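Side-chain contacts in insecticidal Delta-Endotoxin Cry8Ea1 (Bacillus Thuringiensis, PDB 3EB7), which kills larvae of the beetle Holotrichia parallela, probably by binding gut receptors and inserting its helical domain into the cell membrane to form pores: residues G15-K20 with M219-M224; N141-L146 with M172-Q177. One frame throughout, in Å; residues are numbered along the deposited sequence.

Interaction 1 (G15-K20 with M219-M224); sequences GTILGK and MTLFPM
No ring lies between Leu221 and its two partners, Ile17 and Leu18. The nearby flat group, the phenyl of Phe222, is turned to other neighbours: one face is covered by Met219 CA, 3.6 Å above the plane and over its centre. The contact itself is therefore purely aliphatic. Leu221 directs its CB at helix 2-20, with CG anti to the carbonyl carbon (chi1 -53°), and both its methyls take part. CD1 reaches two side chains, lying 4.1 Å from Ile17 CG2, a normal van der Waals distance, and 3.9 Å from Leu18 CD1. CD2 comes to 3.3 Å from Leu18 CD1, where the side chains meet at about a right angle. That pair is tighter than carbons usually allow, and with Leu18 in an unusual conformation (chi1 -128°) its exact placement is doubtful. Both segments belong to the N-terminal helical bundle of the Cry toxins, where residues 15-20, late in helix 2-20, meet residues 219-224 at the C-terminal side of helix 198-220. Branched aliphatic residues suit this place because methyls pack closely in a buried apolar seam. Beyond Leu221, Ile17 also touches Tyr225.

Interaction 2 (N141-L146 with M172-Q177); sequences NLHLLL and MSLIAQ
His143 meets Leu174 through the CE1 corner of its imidazole, which comes within 3.4 Å of Leu174 CD1. The methyl approaches obliquely and also lies 3.8 Å from His143 ND1. Having CG anti to the backbone N (chi1 -168°) carries the ring out from helix 133-153 toward Leu174 of helix 161-191. Its rotation is set by partners on both nitrogens: ND1 is hydrogen-bonded to the hydroxyl of Tyr178, NE2 to OD2 of Asp113 on helix 99-119, and the ring of Phe116 stacks on it as well. A buried histidine suits this position, since it offers a hydrocarbon corner to a leucine while satisfying two polar neighbours, and the carboxylate of Asp113 would probably polarise the ring.

The next residue, Leu144, spreads its two methyls against the opposing helix. CD2 sits 3.7 Å from Leu174 CB and 3.8 Å from Ile175 N, so it rests close to the backbone itself. CD1 lies 4.1 Å from Ile175 CG1. The branch at CG lets one leucine engage two successive residues, and Ile175 meets it obliquely through CG1. The backbone O of Leu144 accepts a hydrogen bond from Gln171 NE2, a second tie to helix 161-191.

The axes of the two segments come within 10.3 Å and run almost antiparallel, at 161°, a spacing that leaves room for interleaved aliphatic side chains. Helices 133-153 and 161-191 follow each other in the chain and form an antiparallel helical hairpin. Its first member, touched also by helices 26-40, 65-93 and 99-119, is consistent with the hydrophobic central helix of the Cry toxin bundle, around which the other helices pack.

Both contacts are buried in the same helical domain and share no helix, yet they abut, their centres about 12 Å apart. Phe222, from segment 219-224, bridges them: its CG lies 3.4 Å from Leu144 CD1. Asn141 joins them too, its OD1 lying 3.5 Å from Ile17 CD1. Interaction 1 pairs elements distant in sequence, helix 2-20 and segment 219-224, and uses aliphatic groups alone. Interaction 2 joins two helices consecutive in the chain, lies further from the centre of the whole chain, and adds a hydrogen-bonded histidine to its aliphatic packing. Helix 133-153 thus faces both: Asn141 packs against residues of interaction 1, while Leu144 serves the two contacts together.

Interaction 1 (G15-K20 with M219-M224)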
loop_
_atom_site.group_PDB
_atom_site.type_symbol
_atom_site.label_atom_id
_atom_site.label_comp_id
_atom_site.label_asym_id
_atom_site.label_seq_id
_atom_site.Cartn_x
_atom_site.Cartn_y
_atom_site.Cartn_z
ATOM N N GLY A 15 -6.925 3.636 6.044
ATOM C CA GLY A 15 -7.264 5.034 5.895
ATOM C C GLY A 15 -7.524 5.755 7.200
ATOM O O GLY A 15 -7.130 6.905 7.378
ATOM N N THR A 16 -8.186 5.091 8.124
ATOM C CA THR A 16 -8.480 5.712 9.408
ATOM C C THR A 16 -7.211 5.927 10.233
ATOM O O THR A 16 -6.990 7.000 10.779
ATOM C CB THR A 16 -9.418 4.836 10.244
ATOM O OG1 THR A 16 -10.653 4.712 9.557
ATOM C CG2 THR A 16 -9.688 5.498 11.586
ATOM N N ILE A 17 -6.410 4.877 10.359
ATOM C CA ILE A 17 -5.141 4.945 11.083
ATOM C C ILE A 17 -4.150 5.964 10.456
ATOM O O ILE A 17 -3.483 6.707 11.176
ATOM C CB ILE A 17 -4.517 3.546 11.234
ATOM C CG1 ILE A 17 -5.378 2.712 12.194
ATOM C CG2 ILE A 17 -3.092 3.639 11.716
ATOM C CD1 ILE A 17 -5.365 1.212 11.863
ATOM N N LEU A 18 -4.092 6.014 9.132
ATOM C CA LEU A 18 -3.200 6.934 8.461
ATOM C C LEU A 18 -3.532 8.375 8.870
ATOM O O LEU A 18 -2.637 9.213 8.967
ATOM C CB LEU A 18 -3.313 6.733 6.937
ATOM C CG LEU A 18 -2.124 6.505 5.987
ATOM C CD1 LEU A 18 -0.858 6.014 6.625
ATOM C CD2 LEU A 18 -2.539 5.580 4.845
ATOM N N GLY A 19 -4.810 8.656 9.142
ATOM C CA GLY A 19 -5.269 9.991 9.560
ATOM C C GLY A 19 -4.924 10.357 10.997
ATOM O O GLY A 19 -4.919 11.552 11.361
ATOM N N LYS A 20 -4.635 9.344 11.824
ATOM C CA LYS A 20 -4.247 9.554 13.223
ATOM C C LYS A 20 -2.773 9.222 13.547
ATOM O O LYS A 20 -2.370 9.173 14.715
ATOM C CB LYS A 20 -5.144 8.709 14.147
ATOM C CG LYS A 20 -6.668 9.003 14.127
ATOM C CD LYS A 20 -7.013 10.456 14.369
ATOM C CE LYS A 20 -8.539 10.720 14.268
ATOM N NZ LYS A 20 -9.285 10.051 15.365
ATOM N N MET A 219 0.648 -3.460 8.007
ATOM C CA MET A 219 1.921 -3.819 8.602
ATOM C C MET A 219 2.945 -2.691 8.387
ATOM O O MET A 219 3.721 -2.379 9.279
ATOM C CB MET A 219 2.364 -5.179 8.024
ATOM C CG MET A 219 3.743 -5.659 8.457
ATOM S SD MET A 219 5.031 -5.128 7.290
ATOM C CE MET A 219 4.333 -5.501 5.706
ATOM N N THR A 220 2.923 -2.062 7.209
ATOM C CA THR A 220 3.826 -0.949 6.873
ATOM C C THR A 220 3.742 0.169 7.929
ATOM O O THR A 220 4.734 0.863 8.191
ATOM C CB THR A 220 3.529 -0.372 5.433
ATOM O OG1 THR A 220 3.604 -1.420 4.479
ATOM C CG2 THR A 220 4.538 0.688 5.021
ATOM N N LEU A 221 2.573 0.326 8.552
ATOM C CA LEU A 221 2.362 1.428 9.492
ATOM C C LEU A 221 2.829 1.097 10.925
ATOM O O LEU A 221 2.944 2.002 11.773
ATOM C CB LEU A 221 0.891 1.871 9.469
ATOM C CG LEU A 221 0.285 2.209 8.089
ATOM C CD1 LEU A 221 -1.184 2.485 8.224
ATOM C CD2 LEU A 221 0.963 3.452 7.511
ATOM N N PHE A 222 3.105 -0.197 11.182
ATOM C CA PHE A 222 3.480 -0.676 12.533
ATOM C C PHE A 222 4.589 0.136 13.226
ATOM O O PHE A 222 4.500 0.372 14.433
ATOM C CB PHE A 222 3.859 -2.170 12.530
ATOM C CG PHE A 222 2.683 -3.114 12.338
ATOM C CD1 PHE A 222 2.912 -4.480 12.142
ATOM C CD2 PHE A 222 1.348 -2.645 12.365
ATOM C CE1 PHE A 222 1.875 -5.362 11.970
ATOM C CE2 PHE A 222 0.291 -3.539 12.208
ATOM C CZ PHE A 222 0.556 -4.893 11.991
ATOM N N PRO A 223 5.658 0.526 12.481
ATOM C CA PRO A 223 6.741 1.303 13.142
ATOM C C PRO A 223 6.311 2.653 13.681
ATOM O O PRO A 223 6.929 3.181 14.623
ATOM C CB PRO A 223 7.775 1.505 12.010
ATOM C CG PRO A 223 7.462 0.394 11.008
ATOM C CD PRO A 223 5.977 0.237 11.064
ATOM N N MET A 224 5.277 3.238 13.093
ATOM C CA MET A 224 4.836 4.558 13.529
ATOM C C MET A 224 3.960 4.482 14.784
ATOM O O MET A 224 3.485 5.524 15.279
ATOM C CB MET A 224 4.159 5.338 12.410
ATOM C CG MET A 224 5.109 5.936 11.355
ATOM S SD MET A 224 5.911 4.653 10.345
ATOM C CE MET A 224 4.691 4.387 9.050
#

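Interaction 2 (N141-L146 with M172-Q177)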
loop_
_atom_site.group_PDB
_atom_site.type_symbol
_atom_site.label_atom_id
_atom_site.label_comp_id
_atom_site.label_asym_id
_atom_site.label_seq_id
_atom_site.Cartn_x
_atom_site.Cartn_y
_atom_site.Cartn_z
ATOM N N ASN A 141 -2.112 -5.735 14.454
ATOM C CA ASN A 141 -2.312 -4.279 14.405
ATOM C C ASN A 141 -2.930 -3.753 15.712
ATOM O O ASN A 141 -2.399 -2.843 16.349
ATOM C CB ASN A 141 -3.153 -3.899 13.175
ATOM C CG ASN A 141 -3.460 -2.401 13.096
ATOM O OD1 ASN A 141 -4.631 -1.986 13.086
ATOM N ND2 ASN A 141 -2.432 -1.592 13.011
ATOM N N LEU A 142 -4.061 -4.333 16.104
ATOM C CA LEU A 142 -4.732 -3.955 17.335
ATOM C C LEU A 142 -3.829 -4.034 18.567
ATOM O O LEU A 142 -3.832 -3.107 19.409
ATOM C CB LEU A 142 -5.990 -4.798 17.539
ATOM C CG LEU A 142 -7.177 -4.458 16.640
ATOM C CD1 LEU A 142 -8.327 -5.460 16.897
ATOM C CD2 LEU A 142 -7.653 -2.981 16.791
ATOM N N HIS A 143 -3.060 -5.132 18.651
ATOM C CA HIS A 143 -2.169 -5.383 19.786
ATOM C C HIS A 143 -1.076 -4.332 19.914
ATOM O O HIS A 143 -0.827 -3.845 21.011
ATOM C CB HIS A 143 -1.565 -6.802 19.732
ATOM C CG HIS A 143 -0.891 -7.203 21.010
ATOM N ND1 HIS A 143 0.073 -8.185 21.076
ATOM C CD2 HIS A 143 -1.022 -6.715 22.273
ATOM C CE1 HIS A 143 0.480 -8.307 22.324
ATOM N NE2 HIS A 143 -0.166 -7.423 23.071
ATOM N N LEU A 144 -0.454 -3.941 18.805
ATOM C CA LEU A 144 0.542 -2.876 18.805
ATOM C C LEU A 144 -0.019 -1.476 19.084
ATOM O O LEU A 144 0.699 -0.602 19.632
ATOM C CB LEU A 144 1.270 -2.851 17.453
ATOM C CG LEU A 144 1.999 -4.126 17.012
ATOM C CD1 LEU A 144 2.592 -3.965 15.609
ATOM C CD2 LEU A 144 3.084 -4.508 18.043
ATOM N N LEU A 145 -1.269 -1.214 18.694
ATOM C CA LEU A 145 -1.879 0.060 19.048
ATOM C C LEU A 145 -2.174 0.139 20.550
ATOM O O LEU A 145 -2.166 1.243 21.145
ATOM C CB LEU A 145 -3.179 0.230 18.303
ATOM C CG LEU A 145 -3.154 0.607 16.830
ATOM C CD1 LEU A 145 -4.496 0.201 16.231
ATOM C CD2 LEU A 145 -2.898 2.141 16.706
ATOM N N LEU A 146 -2.442 -1.023 21.151
ATOM C CA LEU A 146 -2.765 -1.130 22.560
ATOM C C LEU A 146 -1.511 -0.811 23.362
ATOM O O LEU A 146 -1.519 0.049 24.259
ATOM C CB LEU A 146 -3.252 -2.552 22.896
ATOM C CG LEU A 146 -3.684 -2.729 24.353
ATOM C CD1 LEU A 146 -4.975 -2.019 24.615
ATOM C CD2 LEU A 146 -3.820 -4.183 24.729
ATOM N N MET A 172 8.473 -3.070 20.796
ATOM C CA MET A 172 9.556 -3.131 19.791
ATOM C C MET A 172 9.811 -4.546 19.322
ATOM O O MET A 172 10.013 -4.798 18.143
ATOM C CB MET A 172 10.853 -2.567 20.348
ATOM C CG MET A 172 10.794 -1.099 20.654
ATOM S SD MET A 172 12.488 -0.543 20.845
ATOM C CE MET A 172 13.002 -1.460 22.322
ATOM N N SER A 173 9.799 -5.475 20.261
ATOM C CA SER A 173 10.004 -6.854 19.897
ATOM C C SER A 173 8.847 -7.351 19.009
ATOM O O SER A 173 9.035 -8.165 18.106
ATOM C CB SER A 173 10.162 -7.705 21.161
ATOM O OG SER A 173 10.003 -9.091 20.863
ATOM N N LEU A 174 7.654 -6.832 19.252
ATOM C CA LEU A 174 6.457 -7.348 18.590
ATOM C C LEU A 174 6.252 -6.710 17.219
ATOM O O LEU A 174 5.810 -7.400 16.285
ATOM C CB LEU A 174 5.218 -7.217 19.489
ATOM C CG LEU A 174 5.080 -8.173 20.696
ATOM C CD1 LEU A 174 3.791 -7.849 21.505
ATOM C CD2 LEU A 174 5.130 -9.706 20.353
ATOM N N ILE A 175 6.605 -5.430 17.083
ATOM C CA ILE A 175 6.661 -4.822 15.762
ATOM C C ILE A 175 7.485 -5.692 14.824
ATOM O O ILE A 175 7.024 -6.046 13.728
ATOM C CB ILE A 175 7.240 -3.388 15.752
ATOM C CG1 ILE A 175 6.317 -2.422 16.500
ATOM C CG2 ILE A 175 7.484 -2.890 14.291
ATOM C CD1 ILE A 175 6.986 -1.094 16.839
ATOM N N ALA A 176 8.700 -6.034 15.258
ATOM C CA ALA A 176 9.601 -6.920 14.488
ATOM C C ALA A 176 8.967 -8.259 14.186
ATOM O O ALA A 176 8.901 -8.665 13.033
ATOM C CB ALA A 176 10.943 -7.119 15.217
ATOM N N GLN A 177 8.499 -8.946 15.212
ATOM C CA GLN A 177 7.944 -10.296 15.042
ATOM C C GLN A 177 6.695 -10.330 14.142
ATOM O O GLN A 177 6.615 -11.154 13.250
ATOM C CB GLN A 177 7.652 -10.925 16.413
ATOM C CG GLN A 177 6.729 -12.145 16.315
ATOM C CD GLN A 177 6.375 -12.819 17.661
ATOM O OE1 GLN A 177 7.220 -12.957 18.556
ATOM N NE2 GLN A 177 5.112 -13.245 17.792
#